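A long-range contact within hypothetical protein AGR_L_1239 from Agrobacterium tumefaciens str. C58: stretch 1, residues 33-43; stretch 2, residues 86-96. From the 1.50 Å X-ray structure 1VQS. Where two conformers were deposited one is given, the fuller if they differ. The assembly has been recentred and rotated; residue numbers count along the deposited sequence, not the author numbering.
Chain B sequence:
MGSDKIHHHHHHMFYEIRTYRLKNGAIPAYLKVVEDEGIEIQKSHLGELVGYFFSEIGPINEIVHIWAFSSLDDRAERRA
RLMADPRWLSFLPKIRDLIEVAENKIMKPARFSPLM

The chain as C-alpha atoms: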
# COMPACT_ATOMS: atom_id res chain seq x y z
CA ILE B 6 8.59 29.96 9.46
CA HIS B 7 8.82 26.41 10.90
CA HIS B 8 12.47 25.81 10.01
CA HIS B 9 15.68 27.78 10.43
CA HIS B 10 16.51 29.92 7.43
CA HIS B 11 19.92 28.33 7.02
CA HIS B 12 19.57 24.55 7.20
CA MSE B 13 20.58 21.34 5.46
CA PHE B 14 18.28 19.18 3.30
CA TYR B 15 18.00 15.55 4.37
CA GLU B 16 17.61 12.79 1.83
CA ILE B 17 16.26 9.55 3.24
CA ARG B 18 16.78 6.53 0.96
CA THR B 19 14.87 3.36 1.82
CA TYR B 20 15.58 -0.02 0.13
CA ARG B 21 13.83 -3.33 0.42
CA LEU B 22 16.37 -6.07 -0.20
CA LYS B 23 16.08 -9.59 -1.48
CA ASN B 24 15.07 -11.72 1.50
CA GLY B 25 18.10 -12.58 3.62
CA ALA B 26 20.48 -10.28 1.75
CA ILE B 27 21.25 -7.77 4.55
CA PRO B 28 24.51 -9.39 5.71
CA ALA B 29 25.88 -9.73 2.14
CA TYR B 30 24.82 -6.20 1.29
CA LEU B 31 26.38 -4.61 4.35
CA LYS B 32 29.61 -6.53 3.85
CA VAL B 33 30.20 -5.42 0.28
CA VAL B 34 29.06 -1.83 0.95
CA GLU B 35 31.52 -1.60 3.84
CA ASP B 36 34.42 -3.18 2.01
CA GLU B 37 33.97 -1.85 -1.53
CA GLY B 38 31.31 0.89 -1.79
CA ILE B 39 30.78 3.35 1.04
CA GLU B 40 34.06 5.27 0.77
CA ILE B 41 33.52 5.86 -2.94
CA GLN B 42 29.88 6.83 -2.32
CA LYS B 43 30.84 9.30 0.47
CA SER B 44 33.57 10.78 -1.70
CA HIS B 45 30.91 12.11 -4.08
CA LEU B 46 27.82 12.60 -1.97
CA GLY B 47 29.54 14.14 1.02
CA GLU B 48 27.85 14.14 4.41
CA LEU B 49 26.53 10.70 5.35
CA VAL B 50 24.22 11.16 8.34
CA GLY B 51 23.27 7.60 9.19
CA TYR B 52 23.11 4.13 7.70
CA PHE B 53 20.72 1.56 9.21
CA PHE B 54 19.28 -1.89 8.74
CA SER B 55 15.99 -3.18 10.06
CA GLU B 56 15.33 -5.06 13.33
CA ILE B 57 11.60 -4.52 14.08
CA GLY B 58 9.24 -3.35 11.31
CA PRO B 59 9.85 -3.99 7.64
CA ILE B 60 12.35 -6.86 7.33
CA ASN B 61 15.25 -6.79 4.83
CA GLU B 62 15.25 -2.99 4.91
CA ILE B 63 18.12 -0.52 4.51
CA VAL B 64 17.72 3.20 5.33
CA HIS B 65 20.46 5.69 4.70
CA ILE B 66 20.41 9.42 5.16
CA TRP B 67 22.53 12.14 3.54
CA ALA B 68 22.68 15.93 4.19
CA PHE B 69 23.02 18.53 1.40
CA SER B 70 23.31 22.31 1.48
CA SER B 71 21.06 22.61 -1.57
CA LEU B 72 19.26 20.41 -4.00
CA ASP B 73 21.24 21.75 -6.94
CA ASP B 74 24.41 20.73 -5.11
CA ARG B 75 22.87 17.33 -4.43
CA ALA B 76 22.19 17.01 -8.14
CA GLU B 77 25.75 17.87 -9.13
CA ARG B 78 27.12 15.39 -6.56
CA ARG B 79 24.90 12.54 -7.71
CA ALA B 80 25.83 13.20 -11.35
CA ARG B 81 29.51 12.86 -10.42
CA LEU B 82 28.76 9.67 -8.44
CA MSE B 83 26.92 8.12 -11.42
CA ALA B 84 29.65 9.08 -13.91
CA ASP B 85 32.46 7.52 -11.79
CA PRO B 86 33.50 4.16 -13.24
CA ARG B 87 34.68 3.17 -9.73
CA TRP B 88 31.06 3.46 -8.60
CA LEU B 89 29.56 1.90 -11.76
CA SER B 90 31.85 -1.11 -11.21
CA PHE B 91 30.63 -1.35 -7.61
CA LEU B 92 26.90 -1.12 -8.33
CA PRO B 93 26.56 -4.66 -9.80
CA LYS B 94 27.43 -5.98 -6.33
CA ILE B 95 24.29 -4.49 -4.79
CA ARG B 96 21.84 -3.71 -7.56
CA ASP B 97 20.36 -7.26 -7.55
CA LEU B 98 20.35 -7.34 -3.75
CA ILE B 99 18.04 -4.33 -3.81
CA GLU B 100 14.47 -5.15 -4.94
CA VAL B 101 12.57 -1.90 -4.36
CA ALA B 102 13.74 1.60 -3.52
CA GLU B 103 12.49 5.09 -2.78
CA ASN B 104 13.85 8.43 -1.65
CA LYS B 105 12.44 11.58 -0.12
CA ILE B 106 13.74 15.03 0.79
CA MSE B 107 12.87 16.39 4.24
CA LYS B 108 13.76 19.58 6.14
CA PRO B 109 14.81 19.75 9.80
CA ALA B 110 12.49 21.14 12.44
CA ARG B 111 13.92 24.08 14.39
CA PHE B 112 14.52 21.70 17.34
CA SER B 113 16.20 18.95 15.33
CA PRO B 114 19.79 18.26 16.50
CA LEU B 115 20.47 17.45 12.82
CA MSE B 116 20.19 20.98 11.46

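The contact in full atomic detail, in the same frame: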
# COMPACT_ATOMS: atom_id res chain seq x y z
N VAL B 33 29.61 -5.95 1.50
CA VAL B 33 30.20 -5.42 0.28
C VAL B 33 30.13 -3.88 0.25
O VAL B 33 31.04 -3.22 -0.23
CB VAL B 33 29.59 -6.08 -0.98
CG1 VAL B 33 28.22 -5.52 -1.28
CG2 VAL B 33 30.51 -5.90 -2.19
N VAL B 34 29.09 -3.29 0.81
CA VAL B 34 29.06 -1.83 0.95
C VAL B 34 30.22 -1.34 1.83
O VAL B 34 30.98 -0.44 1.45
CB VAL B 34 27.70 -1.30 1.47
CG1 VAL B 34 27.79 0.21 1.76
CG2 VAL B 34 26.59 -1.55 0.44
N GLU B 35 30.40 -1.97 3.00
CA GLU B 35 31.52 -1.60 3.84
C GLU B 35 32.86 -1.71 3.10
O GLU B 35 33.67 -0.78 3.13
CB GLU B 35 31.60 -2.45 5.11
CG GLU B 35 32.81 -2.08 5.95
CD GLU B 35 32.76 -2.59 7.35
OE1 GLU B 35 31.84 -3.31 7.70
OE2 GLU B 35 33.69 -2.23 8.12
N ASP B 36 33.10 -2.86 2.48
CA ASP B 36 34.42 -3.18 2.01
C ASP B 36 34.74 -2.49 0.69
O ASP B 36 35.92 -2.16 0.43
CB ASP B 36 34.55 -4.69 1.83
CG ASP B 36 34.62 -5.44 3.14
OD1 ASP B 36 34.75 -4.81 4.22
OD2 ASP B 36 34.56 -6.68 3.08
N GLU B 37 33.73 -2.25 -0.13
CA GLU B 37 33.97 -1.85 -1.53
C GLU B 37 33.21 -0.63 -2.01
O GLU B 37 33.57 -0.09 -3.04
CB GLU B 37 33.67 -3.05 -2.46
CG GLU B 37 34.44 -4.33 -2.08
CD GLU B 37 34.25 -5.50 -3.05
OE1 GLU B 37 34.41 -5.30 -4.27
OE2 GLU B 37 33.95 -6.64 -2.59
N GLY B 38 32.17 -0.18 -1.29
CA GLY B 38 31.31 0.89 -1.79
C GLY B 38 31.21 2.20 -1.03
O GLY B 38 31.12 3.27 -1.63
N ILE B 39 31.17 2.15 0.30
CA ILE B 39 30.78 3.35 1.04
C ILE B 39 31.80 4.48 0.95
O ILE B 39 31.43 5.64 0.88
CB ILE B 39 30.42 2.99 2.51
CG1 ILE B 39 29.66 4.15 3.17
CG2 ILE B 39 31.64 2.64 3.29
CD1 ILE B 39 28.32 4.43 2.57
N GLU B 40 33.09 4.18 0.91
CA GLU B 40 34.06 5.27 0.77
C GLU B 40 33.96 6.00 -0.57
O GLU B 40 34.03 7.25 -0.63
CB GLU B 40 35.49 4.79 1.06
CG GLU B 40 35.71 4.53 2.55
CD GLU B 40 35.41 5.77 3.43
OE1 GLU B 40 36.03 6.86 3.21
OE2 GLU B 40 34.56 5.66 4.33
N ILE B 41 33.77 5.24 -1.64
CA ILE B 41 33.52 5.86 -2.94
C ILE B 41 32.24 6.69 -2.91
O ILE B 41 32.22 7.83 -3.36
CB ILE B 41 33.49 4.79 -4.06
CG1 ILE B 41 34.88 4.17 -4.26
CG2 ILE B 41 32.96 5.38 -5.35
CD1 ILE B 41 34.87 2.80 -4.96
N GLN B 42 31.17 6.14 -2.34
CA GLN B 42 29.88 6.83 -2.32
C GLN B 42 30.01 8.15 -1.54
O GLN B 42 29.61 9.20 -2.01
CB GLN B 42 28.81 5.96 -1.69
CG GLN B 42 27.43 6.49 -1.89
CD GLN B 42 26.39 5.54 -1.37
OE1 GLN B 42 26.66 4.81 -0.41
NE2 GLN B 42 25.17 5.60 -1.94
N LYS B 43 30.62 8.10 -0.35
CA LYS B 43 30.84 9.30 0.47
C LYS B 43 31.69 10.33 -0.26
O LYS B 43 31.49 11.56 -0.12
CB LYS B 43 31.50 8.97 1.81
CG LYS B 43 30.59 8.21 2.76
CD LYS B 43 31.35 7.47 3.85
CE LYS B 43 32.06 8.33 4.82
NZ LYS B 43 32.89 7.42 5.68
N PRO B 86 33.43 5.59 -12.97
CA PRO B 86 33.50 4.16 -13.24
C PRO B 86 33.82 3.30 -12.00
O PRO B 86 33.52 2.12 -11.98
CB PRO B 86 34.60 4.02 -14.29
CG PRO B 86 35.40 5.24 -14.20
CD PRO B 86 34.45 6.33 -13.75
N ARG B 87 34.43 3.90 -10.98
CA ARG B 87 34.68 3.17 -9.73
C ARG B 87 33.36 2.85 -9.02
O ARG B 87 33.25 1.85 -8.32
CB ARG B 87 35.61 3.97 -8.83
CG ARG B 87 36.98 4.14 -9.43
CD ARG B 87 37.93 4.92 -8.49
NE ARG B 87 38.37 4.08 -7.38
CZ ARG B 87 38.52 4.49 -6.12
NH1 ARG B 87 38.21 5.71 -5.76
NH2 ARG B 87 38.95 3.63 -5.20
N TRP B 88 32.38 3.72 -9.16
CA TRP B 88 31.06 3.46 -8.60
C TRP B 88 30.24 2.55 -9.50
O TRP B 88 29.57 1.66 -9.01
CB TRP B 88 30.30 4.76 -8.37
CG TRP B 88 28.93 4.59 -7.73
CD1 TRP B 88 27.72 4.85 -8.31
CD2 TRP B 88 28.66 4.10 -6.42
NE1 TRP B 88 26.72 4.59 -7.41
CE2 TRP B 88 27.27 4.10 -6.25
CE3 TRP B 88 29.46 3.63 -5.37
CZ2 TRP B 88 26.66 3.70 -5.06
CZ3 TRP B 88 28.86 3.24 -4.20
CH2 TRP B 88 27.47 3.27 -4.06
N LEU B 89 30.30 2.75 -10.82
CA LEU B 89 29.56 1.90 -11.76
C LEU B 89 30.05 0.47 -11.70
O LEU B 89 29.27 -0.46 -11.95
CB LEU B 89 29.67 2.45 -13.16
CG LEU B 89 29.07 3.85 -13.36
CD1 LEU B 89 29.43 4.39 -14.72
CD2 LEU B 89 27.56 3.80 -13.25
N SER B 90 31.31 0.26 -11.36
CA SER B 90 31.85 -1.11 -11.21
C SER B 90 31.47 -1.71 -9.86
O SER B 90 31.53 -2.94 -9.68
CB SER B 90 33.34 -1.20 -11.45
OG SER B 90 34.06 -0.35 -10.61
N PHE B 91 31.13 -0.85 -8.89
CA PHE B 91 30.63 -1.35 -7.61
C PHE B 91 29.16 -1.73 -7.65
O PHE B 91 28.76 -2.77 -7.08
CB PHE B 91 30.83 -0.28 -6.49
CG PHE B 91 30.09 -0.64 -5.23
CD1 PHE B 91 30.58 -1.65 -4.40
CD2 PHE B 91 28.88 -0.05 -4.91
CE1 PHE B 91 29.86 -2.05 -3.27
CE2 PHE B 91 28.18 -0.44 -3.77
CZ PHE B 91 28.68 -1.46 -2.97
N LEU B 92 28.34 -0.91 -8.31
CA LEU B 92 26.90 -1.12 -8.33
C LEU B 92 26.41 -2.56 -8.62
O LEU B 92 25.42 -2.98 -8.01
CB LEU B 92 26.19 -0.12 -9.26
CG LEU B 92 26.05 1.32 -8.76
CD1 LEU B 92 25.45 2.18 -9.87
CD2 LEU B 92 25.19 1.38 -7.50
N PRO B 93 27.05 -3.30 -9.55
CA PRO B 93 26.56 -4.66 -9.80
C PRO B 93 26.53 -5.53 -8.55
O PRO B 93 25.78 -6.52 -8.50
CB PRO B 93 27.56 -5.23 -10.82
CG PRO B 93 28.05 -4.00 -11.54
CD PRO B 93 28.14 -2.94 -10.47
N LYS B 94 27.33 -5.18 -7.55
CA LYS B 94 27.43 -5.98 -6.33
C LYS B 94 26.26 -5.76 -5.37
O LYS B 94 26.07 -6.56 -4.44
CB LYS B 94 28.75 -5.69 -5.60
CG LYS B 94 29.98 -5.83 -6.48
CD LYS B 94 31.20 -5.28 -5.79
CE LYS B 94 32.37 -5.25 -6.73
NZ LYS B 94 33.16 -6.48 -6.58
N ILE B 95 25.49 -4.68 -5.58
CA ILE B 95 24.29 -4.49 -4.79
C ILE B 95 23.01 -4.34 -5.59
O ILE B 95 21.93 -4.44 -5.04
CB ILE B 95 24.40 -3.28 -3.82
CG1 ILE B 95 24.62 -1.94 -4.56
CG2 ILE B 95 25.50 -3.54 -2.83
CD1 ILE B 95 24.45 -0.73 -3.68
N ARG B 96 23.07 -4.09 -6.89
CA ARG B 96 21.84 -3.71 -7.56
C ARG B 96 20.82 -4.85 -7.70
O ARG B 96 19.63 -4.57 -7.95
CB ARG B 96 22.12 -3.07 -8.90
CG ARG B 96 22.67 -3.97 -9.87
CD ARG B 96 22.72 -3.30 -11.24
NE ARG B 96 23.48 -4.11 -12.17
CZ ARG B 96 24.24 -3.62 -13.15
NH1 ARG B 96 24.32 -2.32 -13.31
NH2 ARG B 96 24.91 -4.44 -13.94
O HOH W 1 33.16 -8.45 -4.51

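This is a mainly apolar packing contact between a kinked helix and a second segment with helical backbone angles over most of its length, closed at its exposed margin by one salt bridge. The two stretches bury 552 Å² between them, both sides summed.

The CA atoms of Gly-38 and Phe-91 are 6.3 Å apart, the closest CA-CA approach in the contact. Gly-38 CA lies over the face of the Phe-91 ring, 3.6 Å from its centroid and only 10° off the ring normal. This is a CH-pi contact. The absence of a side chain makes it possible: an ideal CB on Gly-38 would sit 2.4 Å from Phe-91 CZ, a clash. The helix is irregular here. Val-34 O accepts from Gly-38 N at 3.0 Å and also from Ile-39 N at 2.8 Å; the second bond makes a wider pi-type turn.

Trp-88 packs beside the same glycine. Gly-38 O meets the edge of the indole near its plane, 3.4 Å from Trp-88 CZ3. That oxygen also accepts the helix bond from Gln-42 N at 3.0 Å. Ile-41 CG2 lies 3.9 Å from Trp-88 CE3, and Gln-42 CD lies 3.7 Å from Trp-88 CH2. Ile-41 also reaches Arg-87: its CG1 sits over one face of the guanidinium, 4.0 Å from Arg-87 NH1.

Val-33 and Val-34 extend the apolar packing. Val-33 CG1 is 3.7 Å from Ile-95 CG2, and Val-34 CG2 is 4.0 Å from both Phe-91 CZ and Ile-95 CG2.

The polar link is between exposed residues. Lys-94 NZ donates to Glu-37 OE1 at 2.9 Å, within a salt bridge. A water joins the same pair, donating to Glu-37 OE2 at 2.8 Å and accepting from Lys-94 NZ at 2.9 Å. The lysine chain also packs against the helix, with Lys-94 CD 3.7 Å from Val-33 CG2.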